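Local coordinates for type IV pilus biogenesis protein PilB (Streptococcus sanguinis, PDB 7B7P) that is a minor type IV pilin with a von Willebrand factor A-like, metal-binding module and a direct role in adhesion, at residues 200-205 / 407-412; 192-197 / 400-405. All coordinates share one frame; numbering follows the deposited sequence.

Helix 191-209 and helix 402-424 run side by side, and the two contacts sample successive levels of their interface, with centres about 11 Å apart. Interaction 2 lies at the N-terminal ends of both helices; interaction 1 follows further along both. They join through Phe409 of interaction 1, whose CZ packs 4.1 Å from Leu195 CD1 of interaction 2. The metal site lies nearer to interaction 2: the side chain of Leu195 is about 8 Å from that of Asp284, a magnesium-binding residue, and about 12 Å from the bound magnesium ion. In interaction 1 the Phe409 side chain is about 12 Å from that of Asp284.

Interaction 1 of 2, residues 200-205 / 407-412; sequences VIMIKD and KTFSDI
The Phe409 ring receives Met202 over one face: Met202 CB sits 4.2 Å from the ring centroid, 27° off the normal, which meets the geometry of a CH-pi contact. At the root of the ring the same CB is 3.8 Å from Phe409 CG. The sulfur lies obliquely to the ring, with Met202 SD 5.2 Å from its centroid and 45° off the normal, adding a Met-aromatic contact. Beyond the sulfur the chain leaves the face. Bends at its second and third torsions carry CE past the CD1 side of the ring, to 3.3 Å from the backbone carbonyl oxygen Phe409 O and 3.7 Å from Ile412 CG2. Met202 thus reaches across from its helix to touch the ring, the carbonyl and the next turn of the facing helix, its side chain crossing those of Phe409 and Ile412 at about a right angle. At the more open side, the approach of Asp205 OD2 to Ser410 CA is looser, at 4.1 Å. The short axes run nearly parallel, 20° apart and 9.6 Å at closest approach, and Met202 and Phe409 are the closest pair of CA atoms, so the methionine fills the interface where the backbones come nearest. Around this pair, Phe409 also packs on Lys198 and Ser199 of helix 191-209, while Phe409 and Ile412 rest on Ile368 of strand 364-370. The contact therefore joins two neighbouring helices beside the parallel strands of the von Willebrand factor A-like module, with Val200 turned to helix 238-245.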
loop_
_atom_site.group_PDB
_atom_site.type_symbol
_atom_site.label_atom_id
_atom_site.label_comp_id
_atom_site.label_asym_id
_atom_site.label_seq_id
_atom_site.Cartn_x
_atom_site.Cartn_y
_atom_site.Cartn_z
ATOM N N VAL A 200 0.123 -1.871 18.450
ATOM C CA VAL A 200 0.029 -0.557 19.095
ATOM C C VAL A 200 1.004 0.422 18.442
ATOM O O VAL A 200 0.633 1.543 18.070
ATOM C CB VAL A 200 0.275 -0.679 20.610
ATOM C CG1 VAL A 200 0.344 0.711 21.260
ATOM C CG2 VAL A 200 -0.821 -1.499 21.265
ATOM N N ILE A 201 2.263 -0.002 18.260
ATOM C CA ILE A 201 3.248 0.819 17.550
ATOM C C ILE A 201 2.755 1.163 16.148
ATOM O O ILE A 201 2.869 2.309 15.692
ATOM C CB ILE A 201 4.611 0.102 17.511
ATOM C CG1 ILE A 201 5.179 -0.057 18.925
ATOM C CG2 ILE A 201 5.601 0.838 16.610
ATOM C CD1 ILE A 201 6.617 -0.516 18.948
ATOM N N MET A 202 2.195 0.172 15.440
ATOM C CA MET A 202 1.770 0.390 14.057
ATOM C C MET A 202 0.648 1.423 13.977
ATOM O O MET A 202 0.584 2.209 13.021
ATOM C CB MET A 202 1.342 -0.949 13.431
ATOM C CG MET A 202 0.489 -0.860 12.190
ATOM S SD MET A 202 1.309 -0.026 10.816
ATOM C CE MET A 202 0.873 -1.103 9.440
ATOM N N ILE A 203 -0.230 1.449 14.985
ATOM C CA ILE A 203 -1.318 2.428 15.019
ATOM C C ILE A 203 -0.764 3.848 15.164
ATOM O O ILE A 203 -1.143 4.763 14.422
ATOM C CB ILE A 203 -2.301 2.094 16.156
ATOM C CG1 ILE A 203 -3.165 0.880 15.803
ATOM C CG2 ILE A 203 -3.170 3.315 16.481
ATOM C CD1 ILE A 203 -3.921 1.005 14.503
ATOM N N LYS A 204 0.130 4.059 16.138
ATOM C CA LYS A 204 0.725 5.382 16.303
ATOM C C LYS A 204 1.459 5.812 15.039
ATOM O O LYS A 204 1.424 6.989 14.660
ATOM C CB LYS A 204 1.662 5.394 17.504
ATOM C CG LYS A 204 0.961 5.136 18.834
ATOM C CD LYS A 204 1.927 4.553 19.871
ATOM C CE LYS A 204 1.595 5.040 21.276
ATOM N NZ LYS A 204 1.863 3.995 22.303
ATOM N N ASP A 205 2.095 4.862 14.347
ATOM C CA ASP A 205 2.754 5.196 13.091
ATOM C C ASP A 205 1.743 5.567 12.006
ATOM O O ASP A 205 1.970 6.514 11.243
ATOM C CB ASP A 205 3.645 4.036 12.643
ATOM C CG ASP A 205 4.761 4.485 11.721
ATOM O OD1 ASP A 205 5.064 5.704 11.721
ATOM O OD2 ASP A 205 5.336 3.631 11.001
ATOM N N LYS A 407 9.348 -4.250 11.563
ATOM C CA LYS A 407 9.758 -3.740 10.261
ATOM C C LYS A 407 8.644 -3.893 9.220
ATOM O O LYS A 407 8.392 -2.965 8.437
ATOM C CB LYS A 407 11.039 -4.433 9.793
ATOM C CG LYS A 407 11.553 -3.876 8.461
ATOM C CD LYS A 407 12.469 -4.854 7.740
ATOM C CE LYS A 407 13.351 -4.144 6.703
ATOM N NZ LYS A 407 14.525 -4.970 6.242
ATOM N N THR A 408 7.979 -5.059 9.185
ATOM C CA THR A 408 6.871 -5.262 8.249
ATOM C C THR A 408 5.757 -4.245 8.480
ATOM O O THR A 408 5.214 -3.675 7.522
ATOM C CB THR A 408 6.313 -6.684 8.378
ATOM O OG1 THR A 408 7.347 -7.638 8.109
ATOM C CG2 THR A 408 5.166 -6.890 7.394
ATOM N N PHE A 409 5.408 -3.997 9.745
ATOM C CA PHE A 409 4.410 -2.971 10.034
ATOM C C PHE A 409 4.862 -1.603 9.519
ATOM O O PHE A 409 4.108 -0.909 8.823
ATOM C CB PHE A 409 4.110 -2.952 11.532
ATOM C CG PHE A 409 3.072 -3.968 11.951
ATOM C CD1 PHE A 409 2.082 -4.381 11.053
ATOM C CD2 PHE A 409 3.065 -4.501 13.234
ATOM C CE1 PHE A 409 1.114 -5.312 11.434
ATOM C CE2 PHE A 409 2.112 -5.417 13.617
ATOM C CZ PHE A 409 1.128 -5.830 12.711
ATOM N N SER A 410 6.118 -1.225 9.796
ATOM C CA SER A 410 6.616 0.080 9.356
ATOM C C SER A 410 6.597 0.193 7.837
ATOM O O SER A 410 6.181 1.212 7.275
ATOM C CB SER A 410 8.031 0.310 9.894
ATOM O OG SER A 410 8.808 1.081 8.980
ATOM N N ASP A 411 7.044 -0.854 7.149
ATOM C CA ASP A 411 7.009 -0.857 5.693
ATOM C C ASP A 411 5.583 -0.697 5.167
ATOM O O ASP A 411 5.366 -0.022 4.153
ATOM C CB ASP A 411 7.643 -2.147 5.157
ATOM C CG ASP A 411 9.161 -2.205 5.394
ATOM O OD1 ASP A 411 9.808 -1.128 5.451
ATOM O OD2 ASP A 411 9.716 -3.322 5.518
ATOM N N ILE A 412 4.598 -1.305 5.839
ATOM C CA ILE A 412 3.221 -1.184 5.367
ATOM C C ILE A 412 2.736 0.251 5.531
ATOM O O ILE A 412 2.111 0.814 4.621
ATOM C CB ILE A 412 2.303 -2.195 6.091
ATOM C CG1 ILE A 412 2.630 -3.623 5.651
ATOM C CG2 ILE A 412 0.834 -1.901 5.812
ATOM C CD1 ILE A 412 1.982 -4.690 6.507
#

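Interaction 2 of 2, residues 192-197 / 400-405; sequences MDILRK and TNEEAL
The backbones come closest at Ile194 and Glu402, with CA atoms 6.8 Å apart, where helix 191-209 passes the first turn of helix 402-424; Leu195 and Leu405 are the next pair along. The tightest touch is between the CG2 methyl of Ile194 and the aliphatic part of the acid: Ile194 CG2 meets Glu402 CG at 3.4 Å. The first torsion of Glu402, with CG anti to the backbone N (chi1 -167°), brings CG against that methyl, with CB behind it and the carboxylate running on past. Deeper in, two leucine methyls meet, Leu195 CD1 and Leu405 CD2 at 4.2 Å. The CB of Leu195 points away from the facing segment, and its branch returns to make the touch. At the helix start Asn401 serves as N-cap: its OD1 accepts from Ala404 N at 3.0 Å, with the donor 37° out of the carbonyl plane, and weakly from Glu403 N. Leu195 and Leu405 both pack on Leu282 of strand 276-283, and Leu405 also reaches Ile368, Phe370 and Ala399. A central, mainly parallel sheet flanked by helices is characteristic of the Rossmann-like von Willebrand factor A fold; here two of those helices pack together close to the magnesium-binding MIDAS.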
loop_
_atom_site.group_PDB
_atom_site.type_symbol
_atom_site.label_atom_id
_atom_site.label_comp_id
_atom_site.label_asym_id
_atom_site.label_seq_id
_atom_site.Cartn_x
_atom_site.Cartn_y
_atom_site.Cartn_z
ATOM N N MET A 192 0.871 -13.672 20.682
ATOM C CA MET A 192 -0.127 -12.635 20.925
ATOM C C MET A 192 0.452 -11.464 21.722
ATOM O O MET A 192 0.161 -10.302 21.412
ATOM C CB MET A 192 -1.348 -13.214 21.641
ATOM C CG MET A 192 -2.523 -12.254 21.557
ATOM S SD MET A 192 -2.941 -11.876 19.815
ATOM C CE MET A 192 -3.809 -13.411 19.438
ATOM N N ASP A 193 1.271 -11.743 22.749
ATOM C CA ASP A 193 1.913 -10.654 23.489
ATOM C C ASP A 193 2.677 -9.753 22.534
ATOM O O ASP A 193 2.514 -8.530 22.546
ATOM C CB ASP A 193 2.857 -11.197 24.572
ATOM C CG ASP A 193 2.116 -11.901 25.696
ATOM O OD1 ASP A 193 0.975 -11.490 25.997
ATOM O OD2 ASP A 193 2.680 -12.860 26.282
ATOM N N ILE A 194 3.480 -10.354 21.652
ATOM C CA ILE A 194 4.280 -9.541 20.746
ATOM C C ILE A 194 3.382 -8.803 19.758
ATOM O O ILE A 194 3.620 -7.627 19.437
ATOM C CB ILE A 194 5.333 -10.420 20.043
ATOM C CG1 ILE A 194 6.222 -11.100 21.081
ATOM C CG2 ILE A 194 6.175 -9.595 19.078
ATOM C CD1 ILE A 194 7.234 -12.024 20.498
ATOM N N LEU A 195 2.314 -9.464 19.293
ATOM C CA LEU A 195 1.411 -8.835 18.339
ATOM C C LEU A 195 0.709 -7.628 18.950
ATOM O O LEU A 195 0.582 -6.581 18.305
ATOM C CB LEU A 195 0.388 -9.852 17.831
ATOM C CG LEU A 195 -0.596 -9.267 16.809
ATOM C CD1 LEU A 195 0.123 -8.490 15.682
ATOM C CD2 LEU A 195 -1.485 -10.382 16.241
ATOM N N ARG A 196 0.228 -7.761 20.187
ATOM C CA ARG A 196 -0.367 -6.610 20.870
ATOM C C ARG A 196 0.575 -5.407 20.864
ATOM O O ARG A 196 0.214 -4.320 20.391
ATOM C CB ARG A 196 -0.729 -6.980 22.297
ATOM C CG ARG A 196 -1.868 -7.928 22.428
ATOM C CD ARG A 196 -2.154 -8.047 23.879
ATOM N NE ARG A 196 -2.752 -9.310 24.286
ATOM C CZ ARG A 196 -4.063 -9.490 24.402
ATOM N NH1 ARG A 196 -4.882 -8.495 24.097
ATOM N NH2 ARG A 196 -4.550 -10.658 24.817
ATOM N N LYS A 197 1.802 -5.590 21.367
ATOM C CA LYS A 197 2.746 -4.477 21.433
ATOM C C LYS A 197 3.033 -3.906 20.045
ATOM O O LYS A 197 2.973 -2.687 19.837
ATOM C CB LYS A 197 4.051 -4.921 22.108
ATOM C CG LYS A 197 3.908 -5.476 23.536
ATOM C CD LYS A 197 5.289 -5.864 24.096
ATOM C CE LYS A 197 5.239 -6.206 25.582
ATOM N NZ LYS A 197 4.294 -7.339 25.897
ATOM N N THR A 400 9.579 -13.701 11.045
ATOM C CA THR A 400 9.941 -14.822 11.897
ATOM C C THR A 400 10.449 -14.402 13.273
ATOM O O THR A 400 10.761 -15.273 14.089
ATOM C CB THR A 400 10.997 -15.695 11.208
ATOM O OG1 THR A 400 12.211 -14.946 11.080
ATOM C CG2 THR A 400 10.517 -16.144 9.810
ATOM N N ASN A 401 10.532 -13.107 13.569
ATOM C CA ASN A 401 10.916 -12.699 14.915
ATOM C C ASN A 401 10.285 -11.351 15.235
ATOM O O ASN A 401 9.597 -10.751 14.407
ATOM C CB ASN A 401 12.447 -12.660 15.087
ATOM C CG ASN A 401 13.131 -11.859 14.013
ATOM O OD1 ASN A 401 13.023 -10.640 13.981
ATOM N ND2 ASN A 401 13.826 -12.543 13.108
ATOM N N GLU A 402 10.563 -10.867 16.448
ATOM C CA GLU A 402 9.885 -9.684 16.970
ATOM C C GLU A 402 10.181 -8.436 16.143
ATOM O O GLU A 402 9.314 -7.563 16.012
ATOM C CB GLU A 402 10.279 -9.464 18.439
ATOM C CG GLU A 402 9.403 -8.460 19.144
ATOM C CD GLU A 402 10.082 -7.731 20.300
ATOM O OE1 GLU A 402 10.781 -6.717 20.044
ATOM O OE2 GLU A 402 9.889 -8.154 21.468
ATOM N N GLU A 403 11.384 -8.325 15.575
ATOM C CA GLU A 403 11.732 -7.107 14.857
ATOM C C GLU A 403 11.406 -7.187 13.376
ATOM O O GLU A 403 11.201 -6.148 12.731
ATOM C CB GLU A 403 13.217 -6.773 15.057
ATOM C CG GLU A 403 13.402 -5.653 16.078
ATOM C CD GLU A 403 13.099 -6.104 17.515
ATOM O OE1 GLU A 403 12.336 -5.377 18.215
ATOM O OE2 GLU A 403 13.640 -7.164 17.939
ATOM N N ALA A 404 11.340 -8.395 12.822
ATOM C CA ALA A 404 10.754 -8.544 11.498
ATOM C C ALA A 404 9.321 -8.012 11.490
ATOM O O ALA A 404 8.924 -7.265 10.588
ATOM C CB ALA A 404 10.811 -10.009 11.073
ATOM N N LEU A 405 8.544 -8.344 12.517
ATOM C CA LEU A 405 7.167 -7.870 12.563
ATOM C C LEU A 405 7.113 -6.345 12.596
ATOM O O LEU A 405 6.397 -5.720 11.798
ATOM C CB LEU A 405 6.435 -8.478 13.757
ATOM C CG LEU A 405 4.961 -8.062 13.765
ATOM C CD1 LEU A 405 4.244 -8.400 12.426
ATOM C CD2 LEU A 405 4.235 -8.645 14.966
#